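Local coordinates for 2-oxoglutarate (2OG) and Fe(II)-dependent oxygenase superfamily protein (Arabidopsis thaliana, PDB 6KWA) that probably catalyses the irreversible, 2-oxoglutarate-dependent oxidation of the plant hormone indole-3-acetic acid to 2-oxoindole-3-acetic acid, so clearing active auxin, at residues A[69-74]-A[82-87]; A[126-131]-A[140-145]; A[151-156]-A[237-242]. One frame throughout, in Å; residues are numbered along the deposited sequence.

Interaction 1 of 3, residues A[69-74]-A[82-87]; sequences SGYRAP and EALGLY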
loop_
_atom_site.group_PDB
_atom_site.type_symbol
_atom_site.label_atom_id
_atom_site.label_comp_id
_atom_site.label_asym_id
_atom_site.label_seq_id
_atom_site.Cartn_x
_atom_site.Cartn_y
_atom_site.Cartn_z
ATOM N N SER A 69 10.716 -0.436 -9.334
ATOM C CA SER A 69 9.752 -1.488 -9.044
ATOM C C SER A 69 10.426 -2.777 -8.625
ATOM O O SER A 69 9.780 -3.648 -8.062
ATOM C CB SER A 69 8.845 -1.769 -10.241
ATOM O OG SER A 69 9.408 -2.704 -11.143
ATOM N N GLY A 70 11.715 -2.903 -8.934
ATOM C CA GLY A 70 12.476 -4.105 -8.634
ATOM C C GLY A 70 13.264 -4.045 -7.343
ATOM O O GLY A 70 12.913 -3.319 -6.422
ATOM N N TYR A 71 14.356 -4.809 -7.291
ATOM C CA TYR A 71 15.150 -4.934 -6.076
ATOM C C TYR A 71 15.904 -3.687 -5.683
ATOM O O TYR A 71 16.461 -3.002 -6.532
ATOM C CB TYR A 71 16.158 -6.068 -6.253
ATOM C CG TYR A 71 17.039 -6.302 -5.047
ATOM C CD1 TYR A 71 16.491 -6.570 -3.811
ATOM C CD2 TYR A 71 18.424 -6.276 -5.154
ATOM C CE1 TYR A 71 17.285 -6.804 -2.713
ATOM C CE2 TYR A 71 19.232 -6.519 -4.053
ATOM C CZ TYR A 71 18.657 -6.779 -2.844
ATOM O OH TYR A 71 19.449 -7.012 -1.751
ATOM N N ARG A 72 15.934 -3.393 -4.386
ATOM C CA ARG A 72 16.807 -2.352 -3.871
ATOM C C ARG A 72 17.508 -2.808 -2.604
ATOM O O ARG A 72 16.859 -3.148 -1.617
ATOM C CB ARG A 72 16.033 -1.057 -3.590
ATOM C CG ARG A 72 15.631 -0.283 -4.820
ATOM C CD ARG A 72 16.848 0.165 -5.605
ATOM N NE ARG A 72 16.464 1.028 -6.714
ATOM C CZ ARG A 72 16.010 0.598 -7.886
ATOM N NH1 ARG A 72 15.911 -0.707 -8.130
ATOM N NH2 ARG A 72 15.678 1.479 -8.826
ATOM N N ALA A 73 18.835 -2.757 -2.614
ATOM C CA ALA A 73 19.608 -3.053 -1.426
ATOM C C ALA A 73 19.766 -1.799 -0.584
ATOM O O ALA A 73 19.744 -0.683 -1.117
ATOM C CB ALA A 73 20.988 -3.616 -1.816
ATOM N N PRO A 74 19.970 -1.973 0.730
ATOM C CA PRO A 74 20.231 -0.820 1.605
ATOM C C PRO A 74 21.465 -0.037 1.143
ATOM O O PRO A 74 22.440 -0.622 0.676
ATOM C CB PRO A 74 20.482 -1.455 2.977
ATOM C CG PRO A 74 19.883 -2.840 2.903
ATOM C CD PRO A 74 19.990 -3.255 1.462
ATOM N N GLU A 82 15.609 -2.754 2.708
ATOM C CA GLU A 82 15.770 -3.606 1.552
ATOM C C GLU A 82 14.380 -3.929 0.951
ATOM O O GLU A 82 13.379 -4.029 1.669
ATOM C CB GLU A 82 16.515 -4.899 1.947
ATOM C CG GLU A 82 16.816 -5.863 0.781
ATOM C CD GLU A 82 17.510 -7.138 1.242
ATOM O OE1 GLU A 82 17.529 -7.392 2.474
ATOM O OE2 GLU A 82 18.009 -7.900 0.378
ATOM N N ALA A 83 14.295 -4.068 -0.364
ATOM C CA ALA A 83 12.997 -4.274 -0.967
ATOM C C ALA A 83 13.069 -5.051 -2.257
ATOM O O ALA A 83 14.051 -4.954 -3.003
ATOM C CB ALA A 83 12.293 -2.911 -1.197
ATOM N N LEU A 84 11.996 -5.801 -2.508
ATOM C CA LEU A 84 11.764 -6.522 -3.742
ATOM C C LEU A 84 10.372 -6.156 -4.249
ATOM O O LEU A 84 9.502 -5.750 -3.472
ATOM C CB LEU A 84 11.859 -8.047 -3.541
ATOM C CG LEU A 84 13.186 -8.715 -3.180
ATOM C CD1 LEU A 84 12.978 -9.893 -2.252
ATOM C CD2 LEU A 84 13.816 -9.197 -4.479
ATOM N N GLY A 85 10.135 -6.308 -5.543
ATOM C CA GLY A 85 8.792 -6.062 -6.016
ATOM C C GLY A 85 8.544 -6.307 -7.474
ATOM O O GLY A 85 9.455 -6.617 -8.249
ATOM N N LEU A 86 7.287 -6.148 -7.860
ATOM C CA LEU A 86 6.899 -6.436 -9.228
ATOM C C LEU A 86 5.820 -5.469 -9.637
ATOM O O LEU A 86 4.990 -5.049 -8.824
ATOM C CB LEU A 86 6.444 -7.896 -9.380
ATOM C CG LEU A 86 5.141 -8.413 -8.780
ATOM C CD1 LEU A 86 4.033 -8.416 -9.792
ATOM C CD2 LEU A 86 5.293 -9.778 -8.194
ATOM N N TYR A 87 5.910 -5.071 -10.896
ATOM C CA TYR A 87 4.966 -4.196 -11.528
ATOM C C TYR A 87 3.847 -5.009 -12.192
ATOM O O TYR A 87 4.077 -6.117 -12.695
ATOM C CB TYR A 87 5.713 -3.336 -12.542
ATOM C CG TYR A 87 4.831 -2.475 -13.387
ATOM C CD1 TYR A 87 4.401 -1.250 -12.922
ATOM C CD2 TYR A 87 4.420 -2.887 -14.648
ATOM C CE1 TYR A 87 3.594 -0.446 -13.686
ATOM C CE2 TYR A 87 3.601 -2.090 -15.421
ATOM C CZ TYR A 87 3.195 -0.866 -14.937
ATOM O OH TYR A 87 2.379 -0.067 -15.706
#
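Arg-72 and Ala-83 exchange two backbone hydrogen bonds, Arg-72 N to Ala-83 O at 2.8 Å and Ala-83 N to Arg-72 O at 3.0 Å, and so form one antiparallel hydrogen-bonded bridge. A loop run is thereby laid against strand 81-87, an outermost strand of the larger sheet, whose other side is bonded to strand 147-155. Two C-H...O contacts reinforce the bridge: Tyr-71 CA points its hydrogen at Ala-83 O and Glu-82 CA at Arg-72 O.

The side-chain bond lies between Tyr-71 and Glu-82. The tyrosine CG stands anti to its backbone N (chi1 -180°), beside the carbonyl carbon; the ring slants across the Glu-82 side chain, and its OH donates to Glu-82 OE2 at 2.7 Å. The carboxylate meets the ring at its edge, the two planes turned 60° apart, and the oxygen is approached on its anti side, but from out of the carboxylate plane. Lys-59 makes a salt bridge to the same oxygen. In the neighbouring arginine, NH1 returns to Tyr-71 O (2.9 Å), lying above that carbonyl's plane, while NH2 pairs with Asp-64.

Apolar contact is slight: Tyr-71 CD1 rests 3.8 Å from Leu-84 CD2, and Pro-74 CD lies 3.9 Å from Glu-82 CB. Further on, Ser-69 O closes on the Gly-85 carbonyl, with C at 3.0 Å, two backbones in tight contact.

Gripped by both a phenol and an ammonium group, a buried Glu-82 carboxylate would be expected to stay ionised, and the bond to OE2 is consistent with a settled position for the Tyr-71 hydroxyl.

Interaction 2 of 3, residues A[126-131]-A[140-145]; sequences LARKLA and DFFKEW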
loop_
_atom_site.group_PDB
_atom_site.type_symbol
_atom_site.label_atom_id
_atom_site.label_comp_id
_atom_site.label_asym_id
_atom_site.label_seq_id
_atom_site.Cartn_x
_atom_site.Cartn_y
_atom_site.Cartn_z
ATOM N N LEU A 126 -12.185 -1.169 -2.721
ATOM C CA LEU A 126 -12.061 0.104 -1.970
ATOM C C LEU A 126 -12.124 1.248 -2.960
ATOM O O LEU A 126 -12.739 2.261 -2.704
ATOM C CB LEU A 126 -10.769 0.157 -1.161
ATOM C CG LEU A 126 -10.674 -0.889 -0.025
ATOM C CD1 LEU A 126 -9.262 -0.925 0.610
ATOM C CD2 LEU A 126 -11.705 -0.611 1.042
ATOM N N ALA A 127 -11.489 1.082 -4.115
ATOM C CA ALA A 127 -11.539 2.148 -5.110
ATOM C C ALA A 127 -12.985 2.395 -5.577
ATOM O O ALA A 127 -13.432 3.535 -5.647
ATOM C CB ALA A 127 -10.664 1.801 -6.286
ATOM N N ARG A 128 -13.711 1.330 -5.878
ATOM C CA ARG A 128 -15.102 1.474 -6.315
ATOM C C ARG A 128 -15.899 2.120 -5.202
ATOM O O ARG A 128 -16.726 3.004 -5.442
ATOM C CB ARG A 128 -15.729 0.140 -6.721
ATOM C CG ARG A 128 -17.168 0.311 -7.290
ATOM C CD ARG A 128 -17.724 -1.010 -7.730
ATOM N NE ARG A 128 -16.835 -1.631 -8.713
ATOM C CZ ARG A 128 -17.074 -1.703 -10.021
ATOM N NH1 ARG A 128 -18.217 -1.250 -10.519
ATOM N NH2 ARG A 128 -16.182 -2.272 -10.832
ATOM N N LYS A 129 -15.643 1.707 -3.964
ATOM C CA LYS A 129 -16.395 2.284 -2.856
ATOM C C LYS A 129 -16.161 3.801 -2.729
ATOM O O LYS A 129 -17.072 4.538 -2.358
ATOM C CB LYS A 129 -16.050 1.596 -1.545
ATOM C CG LYS A 129 -16.589 0.180 -1.417
ATOM C CD LYS A 129 -16.346 -0.345 -0.014
ATOM C CE LYS A 129 -16.596 -1.859 0.083
ATOM N NZ LYS A 129 -17.936 -2.196 -0.376
ATOM N N LEU A 130 -14.946 4.265 -2.991
ATOM C CA LEU A 130 -14.672 5.710 -2.989
ATOM C C LEU A 130 -15.493 6.417 -4.072
ATOM O O LEU A 130 -16.017 7.496 -3.853
ATOM C CB LEU A 130 -13.198 5.977 -3.202
ATOM C CG LEU A 130 -12.348 5.897 -1.940
ATOM C CD1 LEU A 130 -10.915 5.801 -2.393
ATOM C CD2 LEU A 130 -12.550 7.148 -1.087
ATOM N N ALA A 131 -15.560 5.845 -5.263
ATOM C CA ALA A 131 -16.399 6.458 -6.299
ATOM C C ALA A 131 -17.863 6.453 -5.846
ATOM O O ALA A 131 -18.600 7.423 -6.023
ATOM C CB ALA A 131 -16.248 5.735 -7.608
ATOM N N ASP A 140 -16.164 2.576 -12.633
ATOM C CA ASP A 140 -15.179 1.667 -13.185
ATOM C C ASP A 140 -13.875 2.412 -13.501
ATOM O O ASP A 140 -13.094 1.947 -14.322
ATOM C CB ASP A 140 -15.720 1.040 -14.478
ATOM C CG ASP A 140 -16.741 -0.064 -14.233
ATOM O OD1 ASP A 140 -16.901 -0.530 -13.076
ATOM O OD2 ASP A 140 -17.461 -0.397 -15.203
ATOM N N PHE A 141 -13.636 3.557 -12.861
ATOM C CA PHE A 141 -12.529 4.434 -13.267
ATOM C C PHE A 141 -11.154 3.782 -13.170
ATOM O O PHE A 141 -10.199 4.161 -13.869
ATOM C CB PHE A 141 -12.522 5.724 -12.440
ATOM C CG PHE A 141 -12.213 5.526 -10.990
ATOM C CD1 PHE A 141 -10.925 5.732 -10.514
ATOM C CD2 PHE A 141 -13.206 5.173 -10.085
ATOM C CE1 PHE A 141 -10.633 5.600 -9.139
ATOM C CE2 PHE A 141 -12.923 5.047 -8.715
ATOM C CZ PHE A 141 -11.631 5.248 -8.251
ATOM N N PHE A 142 -11.043 2.797 -12.290
ATOM C CA PHE A 142 -9.731 2.247 -11.970
ATOM C C PHE A 142 -9.356 1.075 -12.888
ATOM O O PHE A 142 -8.211 0.620 -12.859
ATOM C CB PHE A 142 -9.730 1.812 -10.497
ATOM C CG PHE A 142 -10.873 0.914 -10.172
ATOM C CD1 PHE A 142 -10.820 -0.440 -10.457
ATOM C CD2 PHE A 142 -12.055 1.443 -9.683
ATOM C CE1 PHE A 142 -11.905 -1.253 -10.218
ATOM C CE2 PHE A 142 -13.146 0.616 -9.446
ATOM C CZ PHE A 142 -13.064 -0.726 -9.703
ATOM N N LYS A 143 -10.258 0.666 -13.785
ATOM C CA LYS A 143 -10.131 -0.666 -14.403
ATOM C C LYS A 143 -8.972 -0.865 -15.360
ATOM O O LYS A 143 -8.570 -1.998 -15.603
ATOM C CB LYS A 143 -11.404 -1.036 -15.187
ATOM C CG LYS A 143 -12.475 -1.763 -14.382
ATOM C CD LYS A 143 -13.416 -2.497 -15.381
ATOM C CE LYS A 143 -14.521 -3.284 -14.670
ATOM N NZ LYS A 143 -15.823 -3.296 -15.394
ATOM N N GLU A 144 -8.369 0.212 -15.828
ATOM C CA GLU A 144 -7.199 0.068 -16.682
ATOM C C GLU A 144 -5.949 0.515 -15.924
ATOM O O GLU A 144 -4.908 0.781 -16.527
ATOM C CB GLU A 144 -7.340 0.903 -17.959
ATOM C CG GLU A 144 -8.643 0.737 -18.751
ATOM C CD GLU A 144 -8.926 -0.687 -19.185
ATOM O OE1 GLU A 144 -7.974 -1.481 -19.352
ATOM O OE2 GLU A 144 -10.121 -1.010 -19.367
ATOM N N TRP A 145 -6.069 0.639 -14.606
ATOM C CA TRP A 145 -4.949 1.088 -13.793
ATOM C C TRP A 145 -4.141 -0.092 -13.284
ATOM O O TRP A 145 -4.680 -0.996 -12.663
ATOM C CB TRP A 145 -5.439 1.930 -12.604
ATOM C CG TRP A 145 -6.084 3.218 -12.983
ATOM C CD1 TRP A 145 -6.382 3.658 -14.244
ATOM C CD2 TRP A 145 -6.506 4.250 -12.088
ATOM N NE1 TRP A 145 -6.976 4.897 -14.184
ATOM C CE2 TRP A 145 -7.061 5.285 -12.873
ATOM C CE3 TRP A 145 -6.484 4.392 -10.697
ATOM C CZ2 TRP A 145 -7.577 6.446 -12.315
ATOM C CZ3 TRP A 145 -6.996 5.552 -10.139
ATOM C CH2 TRP A 145 -7.526 6.570 -10.945
#
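Arg-128 reaches from helix 106-133 to the loop run 140-145, meeting first Phe-142 and then Asp-140. Its CB touches the Phe-142 ring at CE2, 3.8 Å away. CG stands anti to the backbone N, and the chain stays straight to CD before bending at chi3, -56°, which sets the direction of NE. NE and NH2 both pass Phe-142 CZ, NH2 at 3.7 Å, and the guanidinium stands almost upright to that ring, their planes 82° apart. At the tip both terminal nitrogens converge on one oxygen: NH2 lies 2.9 Å and NH1 3.0 Å from Asp-140 OD1. The result is a salt bridge, but each hydrogen bond in it is weak, bent to about 123° at the hydrogen, as expected when two N-H groups share one acceptor. The other oxygen, OD2, takes a long, weak salt bridge from Lys-143 NZ, so a single carboxylate is shared by two positive groups and may ease the repulsion between them.

Beneath this polar tip the helix presents two alanines to two rings. Ala-127 CB packs on Phe-142 CD2 at 3.7 Å, and Ala-131 CB on Phe-141 CE2 at 3.6 Å, while Ala-127 O sits at the edge of the Phe-141 ring. The rings also touch each other, Phe-142 CD2 lying over the rim of one Phe-141 face.

The loop is folded by two overlapping type I turns, 140-143 and 142-145, as the chain passes from helix 106-133 to strand 147-155. Phe-141 also stacks on Trp-218 of helix 213-218, and on another side of helix 106-133 Lys-129 and Leu-130 pack against helix 12-25.

Interaction 3 of 3, residues A[151-156]-A[237-242]; sequences INKYHF and MRYSIA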
loop_
_atom_site.group_PDB
_atom_site.type_symbol
_atom_site.label_atom_id
_atom_site.label_comp_id
_atom_site.label_asym_id
_atom_site.label_seq_id
_atom_site.Cartn_x
_atom_site.Cartn_y
_atom_site.Cartn_z
ATOM N N ILE A 151 7.657 -5.763 -1.410
ATOM C CA ILE A 151 7.840 -6.342 -0.087
ATOM C C ILE A 151 9.097 -5.741 0.490
ATOM O O ILE A 151 10.087 -5.505 -0.212
ATOM C CB ILE A 151 7.930 -7.866 -0.116
ATOM C CG1 ILE A 151 9.094 -8.343 -0.982
ATOM C CG2 ILE A 151 6.623 -8.455 -0.641
ATOM C CD1 ILE A 151 9.171 -9.867 -1.115
ATOM N N ASN A 152 9.060 -5.491 1.785
ATOM C CA ASN A 152 10.071 -4.688 2.404
ATOM C C ASN A 152 10.685 -5.408 3.590
ATOM O O ASN A 152 9.974 -6.116 4.296
ATOM C CB ASN A 152 9.437 -3.371 2.864
ATOM C CG ASN A 152 8.579 -2.723 1.767
ATOM O OD1 ASN A 152 9.104 -2.208 0.782
ATOM N ND2 ASN A 152 7.253 -2.761 1.936
ATOM N N LYS A 153 11.998 -5.226 3.792
ATOM C CA LYS A 153 12.719 -5.722 4.976
ATOM C C LYS A 153 13.419 -4.557 5.656
ATOM O O LYS A 153 14.310 -3.929 5.061
ATOM C CB LYS A 153 13.745 -6.793 4.601
ATOM C CG LYS A 153 14.627 -7.274 5.760
ATOM C CD LYS A 153 15.350 -8.590 5.429
ATOM C CE LYS A 153 16.613 -8.797 6.242
ATOM N NZ LYS A 153 17.053 -10.227 6.108
ATOM N N TYR A 154 13.003 -4.226 6.873
ATOM C CA TYR A 154 13.653 -3.129 7.604
ATOM C C TYR A 154 14.631 -3.716 8.594
ATOM O O TYR A 154 14.260 -4.616 9.364
ATOM C CB TYR A 154 12.633 -2.232 8.345
ATOM C CG TYR A 154 11.689 -1.611 7.396
ATOM C CD1 TYR A 154 11.986 -0.388 6.826
ATOM C CD2 TYR A 154 10.532 -2.277 7.004
ATOM C CE1 TYR A 154 11.149 0.169 5.909
ATOM C CE2 TYR A 154 9.687 -1.729 6.077
ATOM C CZ TYR A 154 9.997 -0.515 5.543
ATOM O OH TYR A 154 9.123 -0.013 4.631
ATOM N N HIS A 155 15.856 -3.215 8.583
ATOM C CA HIS A 155 16.791 -3.645 9.569
ATOM C C HIS A 155 17.216 -2.520 10.524
ATOM O O HIS A 155 17.980 -1.625 10.147
ATOM C CB HIS A 155 18.026 -4.197 8.890
ATOM C CG HIS A 155 19.040 -4.723 9.868
ATOM N ND1 HIS A 155 20.390 -4.751 9.585
ATOM C CD2 HIS A 155 18.894 -5.207 11.127
ATOM C CE1 HIS A 155 21.022 -5.265 10.632
ATOM N NE2 HIS A 155 20.142 -5.557 11.577
ATOM N N PHE A 156 16.691 -2.516 11.741
ATOM C CA PHE A 156 17.032 -1.479 12.727
ATOM C C PHE A 156 18.044 -2.020 13.738
ATOM O O PHE A 156 17.823 -3.061 14.352
ATOM C CB PHE A 156 15.744 -0.976 13.419
ATOM C CG PHE A 156 14.763 -0.354 12.456
ATOM C CD1 PHE A 156 15.209 0.517 11.470
ATOM C CD2 PHE A 156 13.424 -0.695 12.479
ATOM C CE1 PHE A 156 14.335 1.069 10.578
ATOM C CE2 PHE A 156 12.547 -0.145 11.578
ATOM C CZ PHE A 156 13.010 0.741 10.625
ATOM N N MET A 237 14.197 -6.680 13.312
ATOM C CA MET A 237 13.897 -6.929 11.908
ATOM C C MET A 237 12.408 -6.753 11.713
ATOM O O MET A 237 11.614 -7.165 12.551
ATOM C CB MET A 237 14.320 -8.330 11.472
ATOM C CG MET A 237 15.814 -8.528 11.370
ATOM S SD MET A 237 16.504 -7.779 9.887
ATOM C CE MET A 237 18.168 -8.448 9.940
ATOM N N ARG A 238 12.029 -6.102 10.625
ATOM C CA ARG A 238 10.630 -5.786 10.391
ATOM C C ARG A 238 10.320 -6.080 8.912
ATOM O O ARG A 238 11.131 -5.776 8.033
ATOM C CB ARG A 238 10.379 -4.330 10.800
ATOM C CG ARG A 238 9.015 -3.751 10.534
ATOM C CD ARG A 238 8.959 -2.335 11.128
ATOM N NE ARG A 238 7.654 -1.713 10.916
ATOM C CZ ARG A 238 7.275 -1.168 9.765
ATOM N NH1 ARG A 238 8.098 -1.190 8.731
ATOM N NH2 ARG A 238 6.071 -0.623 9.634
ATOM N N TYR A 239 9.203 -6.744 8.646
ATOM C CA TYR A 239 8.820 -7.090 7.285
ATOM C C TYR A 239 7.445 -6.528 6.979
ATOM O O TYR A 239 6.558 -6.652 7.795
ATOM C CB TYR A 239 8.795 -8.602 7.108
ATOM C CG TYR A 239 10.136 -9.270 7.343
ATOM C CD1 TYR A 239 11.051 -9.425 6.308
ATOM C CD2 TYR A 239 10.488 -9.728 8.609
ATOM C CE1 TYR A 239 12.270 -10.016 6.522
ATOM C CE2 TYR A 239 11.711 -10.339 8.836
ATOM C CZ TYR A 239 12.599 -10.482 7.792
ATOM O OH TYR A 239 13.821 -11.080 8.002
ATOM N N SER A 240 7.257 -5.912 5.820
ATOM C CA SER A 240 5.933 -5.396 5.447
ATOM C C SER A 240 5.659 -5.719 3.991
ATOM O O SER A 240 6.594 -5.889 3.175
ATOM C CB SER A 240 5.810 -3.899 5.713
ATOM O OG SER A 240 6.497 -3.145 4.739
ATOM N N ILE A 241 4.384 -5.886 3.677
ATOM C CA ILE A 241 3.974 -6.119 2.304
ATOM C C ILE A 241 3.079 -4.979 1.848
ATOM O O ILE A 241 2.025 -4.751 2.468
ATOM C CB ILE A 241 3.194 -7.426 2.167
ATOM C CG1 ILE A 241 3.941 -8.563 2.864
ATOM C CG2 ILE A 241 2.904 -7.680 0.729
ATOM C CD1 ILE A 241 3.031 -9.743 3.285
ATOM N N ALA A 242 3.457 -4.291 0.766
ATOM C CA ALA A 242 2.654 -3.157 0.270
ATOM C C ALA A 242 2.157 -3.432 -1.130
ATOM O O ALA A 242 2.899 -3.956 -1.977
ATOM C CB ALA A 242 3.461 -1.860 0.292
#
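Tyr-154 and Arg-238 face each other across neighbouring antiparallel strands of the double-stranded beta-helix, the jelly-roll core of 2-oxoglutarate-dependent oxygenases. They form a hydrogen-bonded pair, in which Tyr-154 N bonds to Arg-238 O (2.7 Å). Their side chains leave the same face of the sheet and run alongside one another. Arg-238 is extended as far as NE, and its NH1 then comes over one face of the tyrosine ring, 3.1 Å from CE2; ring and guanidinium are turned 65° apart. The other terminal nitrogen, NH2, is engaged by Asp-180 in a salt bridge, which should steady the arginine's tip.

Met-237 buries more area still, on the opposite face. Its chain bends at chi2, -76°, which sends SD back toward the partner strand, within 3.8 Å of Lys-153 CE. CE lies over the face of the His-155 imidazole as a CH-pi contact, 3.8 Å from the ring centre. Next to it Lys-153 and Tyr-239 lie side by side, the lysine's methylenes against CE1 of the tyrosine.

On the Tyr-154 face, Asn-152 pairs with Ser-240. All four residues, Asn-152, Tyr-154, Arg-238 and Ser-240, bind 2-oxoglutarate in another structure of this protein, so the strand register brings these four side chains together on one face. Tyr-81 OH bonds to Asn-152 OD1, leaving the amide's nitrogen turned to the serine: ND2 donates to Ser-240 OG at 2.9 Å, the oxygen 20° out of the amide plane.

Interactions 1 and 3 belong to one sheet: strand 81-87, edged by the loop run in interaction 1, bonds to strand 147-155 through Leu-84 O to Ile-151 N and Glu-82 O to Lys-153 N, and interaction 3 carries the order on to strand 237-245. Interaction 1 is mostly buried and keeps a single bridge with a charged side-chain bond; interaction 3 has a continuous ladder, with cosubstrate-binding side chains on one face and apolar, aromatic and lysine side chains on the other. Interaction 2 lies apart, its centre about 28 Å from that of interaction 3, and joins helix to loop with aromatic packing below and a salt-bridge network with bent, weak hydrogen bonds toward the surface.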